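Local atomic coordinates of putative pyridoxal phosphate-dependent transferase (Clostridium difficile, PDB entry 4DQ6), a protein that binds pyridoxal-5'-phosphate and belongs to the class I and II aminotransferase family, of the fold-type I group. Residues L80-N85 / N287-L292. Sequence-based numbering, arbitrary orientation.
Sequences LYRRHN and NGESWL
Glu289 sits between Arg82 and Arg83, and its carboxylate is bonded to both. Each oxygen takes a different arginine, which makes a three-residue salt-bridge network. Arg83 NH1 donates to Glu289 OE2 at 2.8 Å, the shortest polar contact between the two segments. That bond is bent, with an N-H...O angle of 141°. Arg83 NH1 comes in on the anti side of OE2, well tilted out of the carboxylate plane, and the guanidinium and carboxylate planes are nearly perpendicular. Arg82 grips the other oxygen side-on. Its NE and NH2 both donate to Glu289 OE1, each at 3.2 Å. OE1 lies in the plane of the Arg82 guanidinium, but both nitrogens approach it from one face of the carboxylate. The stronger polar partner of Arg82 is the carbonyl oxygen of Tyr285, in helix 275-287, to which its NH2 donates. Glu289 reaches the arginines because CG is anti to the backbone N (chi1 -164°) and the chain stays extended beyond it.

The contact joins the last turn of helix 70-84 to the first turn of helix 289-313. The chain belongs to the PLP-dependent aminotransferase clan, whose fold has a large domain around a mixed, mainly parallel sheet. The nearest pair of CA atoms, Arg83 and Glu289, is 9.5 Å apart, so long side chains span the gap between the backbones. Glu289 lies at a helix start, where its negative charge probably interacts favourably with the helix dipole.

Leu292, one turn after Glu289, adds the apolar part. Its CD2 lies over one face of the Arg83 guanidinium, 3.8 Å from Arg83 NH2. The same NH2 forms a salt bridge with Glu293, so Arg83 has a second acidic partner.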
loop_
_atom_site.group_PDB
_atom_site.type_symbol
_atom_site.label_atom_id
_atom_site.label_comp_id
_atom_site.label_asym_id
_atom_site.label_seq_id
_atom_site.Cartn_x
_atom_site.Cartn_y
_atom_site.Cartn_z
ATOM N N LEU A 80 12.043 -7.833 -18.484
ATOM C CA LEU A 80 13.083 -8.668 -17.952
ATOM C C LEU A 80 13.774 -9.464 -19.074
ATOM O O LEU A 80 14.985 -9.709 -19.000
ATOM C CB LEU A 80 12.508 -9.631 -16.913
ATOM C CG LEU A 80 11.966 -9.021 -15.622
ATOM C CD1 LEU A 80 11.477 -10.069 -14.591
ATOM C CD2 LEU A 80 12.860 -8.010 -15.011
ATOM N N TYR A 81 13.023 -9.910 -20.073
ATOM C CA TYR A 81 13.689 -10.528 -21.200
ATOM C C TYR A 81 14.534 -9.568 -22.048
ATOM O O TYR A 81 15.680 -9.861 -22.327
ATOM C CB TYR A 81 12.727 -11.323 -22.106
ATOM C CG TYR A 81 13.526 -12.093 -23.119
ATOM C CD1 TYR A 81 14.239 -13.211 -22.749
ATOM C CD2 TYR A 81 13.631 -11.653 -24.415
ATOM C CE1 TYR A 81 15.014 -13.894 -23.657
ATOM C CE2 TYR A 81 14.400 -12.330 -25.329
ATOM C CZ TYR A 81 15.084 -13.445 -24.944
ATOM O OH TYR A 81 15.859 -14.098 -25.858
ATOM N N ARG A 82 13.975 -8.413 -22.395
ATOM C CA ARG A 82 14.655 -7.457 -23.285
ATOM C C ARG A 82 15.928 -6.939 -22.663
ATOM O O ARG A 82 16.944 -6.803 -23.312
ATOM C CB ARG A 82 13.848 -6.167 -23.446
ATOM C CG ARG A 82 12.465 -6.234 -24.021
ATOM C CD ARG A 82 12.272 -5.052 -24.951
ATOM N NE ARG A 82 12.110 -3.723 -24.357
ATOM C CZ ARG A 82 11.129 -3.355 -23.541
ATOM N NH1 ARG A 82 10.247 -4.230 -23.109
ATOM N NH2 ARG A 82 11.052 -2.114 -23.132
ATOM N N ARG A 83 15.808 -6.568 -21.402
ATOM C CA ARG A 83 16.883 -5.898 -20.708
ATOM C C ARG A 83 17.894 -6.829 -20.075
ATOM O O ARG A 83 19.056 -6.513 -20.038
ATOM C CB ARG A 83 16.323 -4.940 -19.655
ATOM C CG ARG A 83 15.301 -3.950 -20.194
ATOM C CD ARG A 83 15.922 -2.839 -21.029
ATOM N NE ARG A 83 16.964 -2.091 -20.322
ATOM C CZ ARG A 83 17.709 -1.151 -20.887
ATOM N NH1 ARG A 83 17.533 -0.847 -22.158
ATOM N NH2 ARG A 83 18.618 -0.508 -20.185
ATOM N N HIS A 84 17.431 -7.967 -19.562
ATOM C CA HIS A 84 18.318 -8.829 -18.762
ATOM C C HIS A 84 18.469 -10.198 -19.330
ATOM O O HIS A 84 19.179 -11.026 -18.741
ATOM C CB HIS A 84 17.817 -8.942 -17.362
ATOM C CG HIS A 84 17.576 -7.627 -16.702
ATOM N ND1 HIS A 84 18.534 -6.681 -16.624
ATOM C CD2 HIS A 84 16.480 -7.133 -16.044
ATOM C CE1 HIS A 84 18.035 -5.607 -15.993
ATOM N NE2 HIS A 84 16.778 -5.886 -15.646
ATOM N N ASN A 85 17.834 -10.496 -20.445
ATOM C CA ASN A 85 17.868 -11.839 -21.028
ATOM C C ASN A 85 17.410 -12.900 -20.028
ATOM O O ASN A 85 17.902 -14.030 -20.033
ATOM C CB ASN A 85 19.278 -12.169 -21.528
ATOM C CG ASN A 85 19.261 -13.105 -22.715
ATOM O OD1 ASN A 85 18.380 -13.038 -23.618
ATOM N ND2 ASN A 85 20.265 -13.991 -22.760
ATOM N N ASN A 287 7.390 1.977 -22.586
ATOM C CA ASN A 287 7.768 3.201 -23.370
ATOM C C ASN A 287 8.959 3.948 -22.823
ATOM O O ASN A 287 9.437 4.855 -23.456
ATOM C CB ASN A 287 6.599 4.134 -23.388
ATOM C CG ASN A 287 5.429 3.539 -24.085
ATOM O OD1 ASN A 287 4.352 3.374 -23.480
ATOM N ND2 ASN A 287 5.642 3.085 -25.282
ATOM N N GLY A 288 9.446 3.593 -21.647
ATOM C CA GLY A 288 10.464 4.377 -20.938
ATOM C C GLY A 288 11.910 4.098 -21.260
ATOM O O GLY A 288 12.795 4.757 -20.705
ATOM N N GLU A 289 12.184 3.148 -22.163
ATOM C CA GLU A 289 13.547 2.769 -22.463
ATOM C C GLU A 289 14.436 3.934 -22.955
ATOM O O GLU A 289 15.582 4.068 -22.489
ATOM C CB GLU A 289 13.583 1.599 -23.427
ATOM C CG GLU A 289 14.910 0.874 -23.529
ATOM C CD GLU A 289 14.779 -0.500 -24.222
ATOM O OE1 GLU A 289 13.651 -0.881 -24.622
ATOM O OE2 GLU A 289 15.813 -1.166 -24.359
ATOM N N SER A 290 13.908 4.778 -23.845
ATOM C CA SER A 290 14.713 5.866 -24.364
ATOM C C SER A 290 15.074 6.891 -23.275
ATOM O O SER A 290 16.212 7.342 -23.198
ATOM C CB SER A 290 14.059 6.510 -25.577
ATOM O OG SER A 290 14.154 5.631 -26.689
ATOM N N TRP A 291 14.109 7.229 -22.439
ATOM C CA TRP A 291 14.388 8.038 -21.242
ATOM C C TRP A 291 15.411 7.401 -20.341
ATOM O O TRP A 291 16.366 8.086 -19.918
ATOM C CB TRP A 291 13.086 8.371 -20.503
ATOM C CG TRP A 291 13.318 9.259 -19.339
ATOM C CD1 TRP A 291 13.248 10.670 -19.279
ATOM C CD2 TRP A 291 13.701 8.826 -17.985
ATOM N NE1 TRP A 291 13.530 11.092 -18.016
ATOM C CE2 TRP A 291 13.823 10.048 -17.196
ATOM C CE3 TRP A 291 13.950 7.603 -17.377
ATOM C CZ2 TRP A 291 14.149 10.041 -15.873
ATOM C CZ3 TRP A 291 14.271 7.608 -16.035
ATOM C CH2 TRP A 291 14.396 8.801 -15.298
ATOM N N LEU A 292 15.288 6.084 -20.078
ATOM C CA LEU A 292 16.237 5.454 -19.243
ATOM C C LEU A 292 17.681 5.499 -19.822
ATOM O O LEU A 292 18.621 5.823 -19.102
ATOM C CB LEU A 292 15.832 4.007 -18.966
ATOM C CG LEU A 292 16.892 3.212 -18.264
ATOM C CD1 LEU A 292 17.218 3.703 -16.844
ATOM C CD2 LEU A 292 16.449 1.745 -18.110
#